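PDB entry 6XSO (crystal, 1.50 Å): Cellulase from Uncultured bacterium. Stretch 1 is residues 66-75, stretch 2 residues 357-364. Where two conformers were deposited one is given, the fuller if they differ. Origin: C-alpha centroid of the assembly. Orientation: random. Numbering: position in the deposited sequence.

Stretch 1 (66-75) ELFKMMKEAG
Stretch 2 (357-364) SRTMPSFN

Stretch 1 is a helix from Glu66 to Glu73, with bonds such as Met70 N to Glu66 O (3.0 Å). It closes in a Schellman motif at Gly75, whose positive phi (108°) suits glycine because a CB would jam against the preceding carbonyl O. Stretch 2 packs against this helix without a direct hydrogen bond; 431 Å² is buried, mostly on apolar residues.

Residues Ser357 to Met360 have helical phi/psi without the regular bonding. Ser357 O accepts from Met360 N (3.2 Å) and Ser362 N (2.9 Å), which ties the turn together. Arg358 is m at chi1 and extended beyond. Its CD lies 4.1 Å from Leu67 CD2, so the aliphatic part meets leucine, while the guanidinium is bonded elsewhere in the structure. Leu67 is t, p. From Thr359, the carbonyl O accepts from a water at 3.3 Å; the same water donates weakly to Glu66 OE1, also at 3.3 Å.

A cis peptide bond precedes Pro361, whose ring is C-gamma endo. Here the CA traces come closest, with Leu67 CA and Pro361 CA 5.4 Å apart. Pro361 points toward the helix: its CB is 3.9 Å from Leu67 CA, and its CG is 3.8 Å from Glu66 O. From Pro361 to Phe363 the chain advances in the same general sense as the helix. Ser362 and Phe363 are extended; Asn364 is not. Ser362 (chi1 t) points away, but its N lies 3.4 Å from Met70 SD.

Phe363 has chi1 m and chi2 -79°. Its CB leaves sideways, yet the ring comes nearer the helix. Met70, t, t, p, curls over one ring face. Its CE sits 3.7 Å from the centroid of the Phe363 ring, 4° off the normal, a CH-pi contact. Met71, m, m, t, brings CE to 3.7 Å from Phe363 CE1. Ala74 CB is 3.6 Å from Phe363 CZ. Both are apolar contacts of a methyl group with the ring. Asn364 (chi1 p) makes no contact with the helix.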

ATOM      1  N   GLU A  66       5.684 -10.142 -18.487  0.55 23.77           N
ATOM      2  CA  GLU A  66       6.940 -10.834 -18.233  0.55 25.29           C
ATOM      3  C   GLU A  66       7.640 -10.293 -16.995  0.55 25.05           C
ATOM      4  O   GLU A  66       8.328 -11.046 -16.293  0.55 25.35           O
ATOM      5  CB  GLU A  66       7.822 -10.711 -19.470  0.55 25.90           C
ATOM      6  CG  GLU A  66       7.356 -11.543 -20.656  0.55 24.23           C
ATOM      7  CD  GLU A  66       6.076 -11.068 -21.352  0.55 31.29           C
ATOM      8  OE1 GLU A  66       5.759  -9.844 -21.381  0.55 23.22           O
ATOM      9  OE2 GLU A  66       5.393 -11.959 -21.902  0.55 40.04           O
ATOM     10  N   LEU A  67       7.494  -8.997 -16.720  1.00 24.48           N
ATOM     11  CA  LEU A  67       8.064  -8.423 -15.506  1.00 22.36           C
ATOM     12  C   LEU A  67       7.694  -9.241 -14.273  1.00 23.69           C
ATOM     13  O   LEU A  67       8.522  -9.452 -13.383  1.00 22.04           O
ATOM     14  CB  LEU A  67       7.572  -6.982 -15.329  1.00 21.97           C
ATOM     15  CG  LEU A  67       7.932  -6.279 -14.027  1.00 23.14           C
ATOM     16  CD1 LEU A  67       9.434  -6.088 -13.872  1.00 23.80           C
ATOM     17  CD2 LEU A  67       7.183  -4.915 -13.971  1.00 24.67           C
ATOM     18  N   PHE A  68       6.445  -9.690 -14.183  1.00 22.20           N
ATOM     19  CA  PHE A  68       6.005 -10.386 -12.980  1.00 22.18           C
ATOM     20  C   PHE A  68       6.442 -11.844 -12.969  1.00 22.03           C
ATOM     21  O   PHE A  68       6.660 -12.396 -11.885  1.00 23.19           O
ATOM     22  CB  PHE A  68       4.508 -10.179 -12.783  1.00 21.88           C
ATOM     23  CG  PHE A  68       4.141  -8.721 -12.634  1.00 23.03           C
ATOM     24  CD1 PHE A  68       4.658  -7.966 -11.592  1.00 24.85           C
ATOM     25  CD2 PHE A  68       3.357  -8.096 -13.580  1.00 24.74           C
ATOM     26  CE1 PHE A  68       4.343  -6.620 -11.473  1.00 23.56           C
ATOM     27  CE2 PHE A  68       3.045  -6.749 -13.462  1.00 23.50           C
ATOM     28  CZ  PHE A  68       3.541  -6.020 -12.415  1.00 22.92           C
ATOM     29  N   LYS A  69       6.576 -12.472 -14.139  1.00 21.61           N
ATOM     30  CA  LYS A  69       7.240 -13.774 -14.209  1.00 19.73           C
ATOM     31  C   LYS A  69       8.633 -13.678 -13.614  1.00 24.06           C
ATOM     32  O   LYS A  69       9.041 -14.531 -12.816  1.00 22.16           O
ATOM     33  CB  LYS A  69       7.295 -14.240 -15.659  1.00 23.12           C
ATOM     34  CG  LYS A  69       7.997 -15.599 -15.897  1.00 24.73           C
ATOM     35  CD  LYS A  69       7.970 -15.979 -17.393  1.00 26.80           C
ATOM     36  CE  LYS A  69       8.642 -17.330 -17.675  1.00 28.52           C
ATOM     37  NZ  LYS A  69      10.085 -17.237 -17.355  1.00 27.26           N
ATOM     38  N   MET A  70       9.361 -12.618 -13.959  1.00 22.43           N
ATOM     39  CA  MET A  70      10.709 -12.426 -13.430  1.00 23.36           C
ATOM     40  C   MET A  70      10.688 -12.230 -11.918  1.00 21.92           C
ATOM     41  O   MET A  70      11.495 -12.825 -11.192  1.00 22.60           O
ATOM     42  CB  MET A  70      11.355 -11.216 -14.116  1.00 23.36           C
ATOM     43  CG  MET A  70      12.811 -11.009 -13.730  1.00 23.63           C
ATOM     44  SD  MET A  70      13.525  -9.542 -14.501  1.00 25.67           S
ATOM     45  CE  MET A  70      12.780  -8.236 -13.538  1.00 23.46           C
ATOM     46  N   MET A  71       9.781 -11.384 -11.421  1.00 22.85           N
ATOM     47  CA  MET A  71       9.680 -11.165  -9.980  1.00 20.25           C
ATOM     48  C   MET A  71       9.379 -12.469  -9.251  1.00 22.36           C
ATOM     49  O   MET A  71      10.005 -12.789  -8.232  1.00 21.74           O
ATOM     50  CB  MET A  71       8.587 -10.128  -9.692  1.00 21.88           C
ATOM     51  CG  MET A  71       8.979  -8.722 -10.076  1.00 22.83           C
ATOM     52  SD  MET A  71      10.163  -8.038  -8.896  1.00 24.34           S
ATOM     53  CE  MET A  71      10.707  -6.587  -9.803  1.00 24.78           C
ATOM     54  N   LYS A  72       8.424 -13.239  -9.764  1.00 20.85           N
ATOM     55  CA  LYS A  72       8.078 -14.512  -9.141  1.00 22.53           C
ATOM     56  C   LYS A  72       9.278 -15.454  -9.094  1.00 22.19           C
ATOM     57  O   LYS A  72       9.534 -16.104  -8.071  1.00 24.38           O
ATOM     58  CB  LYS A  72       6.927 -15.155  -9.915  1.00 23.47           C
ATOM     59  CG  LYS A  72       6.577 -16.556  -9.468  1.00 27.86           C
ATOM     60  CD  LYS A  72       5.816 -16.599  -8.175  1.00 33.08           C
ATOM     61  CE  LYS A  72       5.429 -18.035  -7.821  1.00 44.58           C
ATOM     62  NZ  LYS A  72       4.898 -18.812  -8.994  1.00 45.45           N
ATOM     63  N   GLU A  73       9.990 -15.586 -10.212  1.00 19.59           N
ATOM     64  CA  GLU A  73      11.132 -16.495 -10.271  1.00 20.29           C
ATOM     65  C   GLU A  73      12.274 -16.061  -9.366  1.00 22.38           C
ATOM     66  O   GLU A  73      13.080 -16.907  -8.950  1.00 25.45           O
ATOM     67  CB  GLU A  73      11.574 -16.632 -11.715  1.00 23.74           C
ATOM     68  CG  GLU A  73      10.549 -17.408 -12.514  1.00 27.64           C
ATOM     69  CD  GLU A  73      10.952 -17.597 -13.954  1.00 32.38           C
ATOM     70  OE1 GLU A  73      12.142 -17.365 -14.279  1.00 37.69           O
ATOM     71  OE2 GLU A  73      10.077 -17.997 -14.755  1.00 30.95           O
ATOM     72  N   ALA A  74      12.364 -14.770  -9.061  1.00 22.05           N
ATOM     73  CA  ALA A  74      13.360 -14.269  -8.118  1.00 21.64           C
ATOM     74  C   ALA A  74      12.946 -14.472  -6.673  1.00 24.14           C
ATOM     75  O   ALA A  74      13.737 -14.178  -5.775  1.00 26.42           O
ATOM     76  CB  ALA A  74      13.688 -12.794  -8.370  1.00 23.65           C
ATOM     77  N   GLY A  75      11.743 -14.982  -6.426  1.00 21.73           N
ATOM     78  CA  GLY A  75      11.312 -15.295  -5.076  1.00 22.38           C
ATOM     79  C   GLY A  75      10.260 -14.388  -4.474  1.00 21.35           C
ATOM     80  O   GLY A  75       9.926 -14.564  -3.296  1.00 23.82           O
ATOM     81  N   SER A 357      14.288  -1.038 -17.819  1.00 27.14           N
ATOM     82  CA  SER A 357      14.677  -2.380 -17.399  1.00 26.52           C
ATOM     83  C   SER A 357      13.461  -3.287 -17.278  1.00 29.36           C
ATOM     84  O   SER A 357      13.549  -4.495 -17.523  1.00 25.89           O
ATOM     85  CB  SER A 357      15.439  -2.329 -16.074  1.00 26.25           C
ATOM     86  OG  SER A 357      16.674  -1.644 -16.231  1.00 31.88           O
ATOM     87  N   ARG A 358      12.315  -2.720 -16.910  1.00 24.66           N
ATOM     88  CA  ARG A 358      11.113  -3.527 -16.772  1.00 23.49           C
ATOM     89  C   ARG A 358      10.671  -4.137 -18.094  1.00 25.55           C
ATOM     90  O   ARG A 358      10.028  -5.192 -18.108  1.00 28.03           O
ATOM     91  CB  ARG A 358       9.981  -2.649 -16.229  1.00 24.03           C
ATOM     92  CG  ARG A 358      10.170  -2.167 -14.823  1.00 22.96           C
ATOM     93  CD  ARG A 358       8.980  -1.313 -14.430  1.00 23.35           C
ATOM     94  NE  ARG A 358       9.048  -0.772 -13.074  1.00 21.17           N
ATOM     95  CZ  ARG A 358       8.099   0.009 -12.564  1.00 20.70           C
ATOM     96  NH1 ARG A 358       7.028   0.277 -13.309  1.00 22.93           N
ATOM     97  NH2 ARG A 358       8.205   0.498 -11.336  1.00 20.85           N
ATOM     98  N   THR A 359      10.957  -3.470 -19.210  1.00 25.86           N
ATOM     99  CA  THR A 359      10.523  -3.932 -20.519  1.00 25.83           C
ATOM    100  C   THR A 359      11.332  -5.126 -20.997  1.00 27.14           C
ATOM    101  O   THR A 359      10.869  -5.874 -21.868  1.00 31.17           O
ATOM    102  CB  THR A 359      10.642  -2.753 -21.486  1.00 27.88           C
ATOM    103  OG1 THR A 359      10.017  -1.605 -20.882  1.00 28.02           O
ATOM    104  CG2 THR A 359       9.986  -3.062 -22.819  1.00 30.94           C
ATOM    105  N   MET A 360      12.508  -5.347 -20.408  1.00 27.86           N
ATOM    106  CA  MET A 360      13.392  -6.392 -20.925  1.00 26.44           C
ATOM    107  C   MET A 360      12.793  -7.780 -20.752  1.00 26.82           C
ATOM    108  O   MET A 360      12.668  -8.512 -21.750  1.00 31.68           O
ATOM    109  CB  MET A 360      14.793  -6.229 -20.328  1.00 34.71           C
ATOM    110  CG  MET A 360      15.512  -5.004 -20.884  1.00 35.26           C
ATOM    111  SD  MET A 360      17.079  -4.627 -20.084  1.00 39.14           S
ATOM    112  CE  MET A 360      18.112  -5.920 -20.777  1.00 47.13           C
ATOM    113  N   PRO A 361      12.438  -8.230 -19.541  1.00 27.23           N
ATOM    114  CA  PRO A 361      12.639  -7.600 -18.235  1.00 27.04           C
ATOM    115  C   PRO A 361      13.998  -7.964 -17.641  1.00 24.50           C
ATOM    116  O   PRO A 361      14.548  -9.009 -17.967  1.00 27.56           O
ATOM    117  CB  PRO A 361      11.515  -8.216 -17.399  1.00 28.51           C
ATOM    118  CG  PRO A 361      11.442  -9.627 -17.931  1.00 28.24           C
ATOM    119  CD  PRO A 361      11.720  -9.516 -19.421  1.00 29.04           C
ATOM    120  N   SER A 362      14.483  -7.113 -16.733  1.00 25.25           N
ATOM    121  CA  SER A 362      15.785  -7.312 -16.117  1.00 24.91           C
ATOM    122  C   SER A 362      15.803  -6.522 -14.826  1.00 24.98           C
ATOM    123  O   SER A 362      15.167  -5.471 -14.727  1.00 24.81           O
ATOM    124  CB  SER A 362      16.898  -6.797 -17.034  1.00 25.14           C
ATOM    125  OG  SER A 362      18.187  -6.969 -16.474  1.00 29.44           O
ATOM    126  N   PHE A 363      16.534  -7.035 -13.839  1.00 23.74           N
ATOM    127  CA  PHE A 363      16.778  -6.280 -12.622  1.00 22.07           C
ATOM    128  C   PHE A 363      17.958  -5.331 -12.839  1.00 26.28           C
ATOM    129  O   PHE A 363      19.066  -5.773 -13.155  1.00 27.21           O
ATOM    130  CB  PHE A 363      17.106  -7.212 -11.447  1.00 24.14           C
ATOM    131  CG  PHE A 363      15.965  -8.082 -10.995  1.00 21.54           C
ATOM    132  CD1 PHE A 363      14.955  -7.590 -10.199  1.00 24.26           C
ATOM    133  CD2 PHE A 363      15.943  -9.421 -11.337  1.00 22.58           C
ATOM    134  CE1 PHE A 363      13.923  -8.401  -9.786  1.00 22.47           C
ATOM    135  CE2 PHE A 363      14.912 -10.238 -10.910  1.00 22.46           C
ATOM    136  CZ  PHE A 363      13.909  -9.724 -10.139  1.00 22.79           C
ATOM    137  N   ASN A 364      17.735  -4.037 -12.663  1.00 24.20           N
ATOM    138  CA  ASN A 364      18.846  -3.099 -12.583  1.00 25.32           C
ATOM    139  C   ASN A 364      19.426  -3.000 -11.177  1.00 22.40           C
ATOM    140  O   ASN A 364      20.518  -2.441 -11.007  1.00 26.89           O
ATOM    141  CB  ASN A 364      18.435  -1.720 -13.105  1.00 28.96           C
ATOM    142  CG  ASN A 364      17.331  -1.097 -12.290  1.00 29.53           C
ATOM    143  OD1 ASN A 364      16.215  -1.600 -12.272  1.00 27.92           O
ATOM    144  ND2 ASN A 364      17.637   0.006 -11.601  1.00 29.46           N
TER
HETATM  145  O   HOH W   1       8.679  -8.298 -21.602  1.00 44.06           O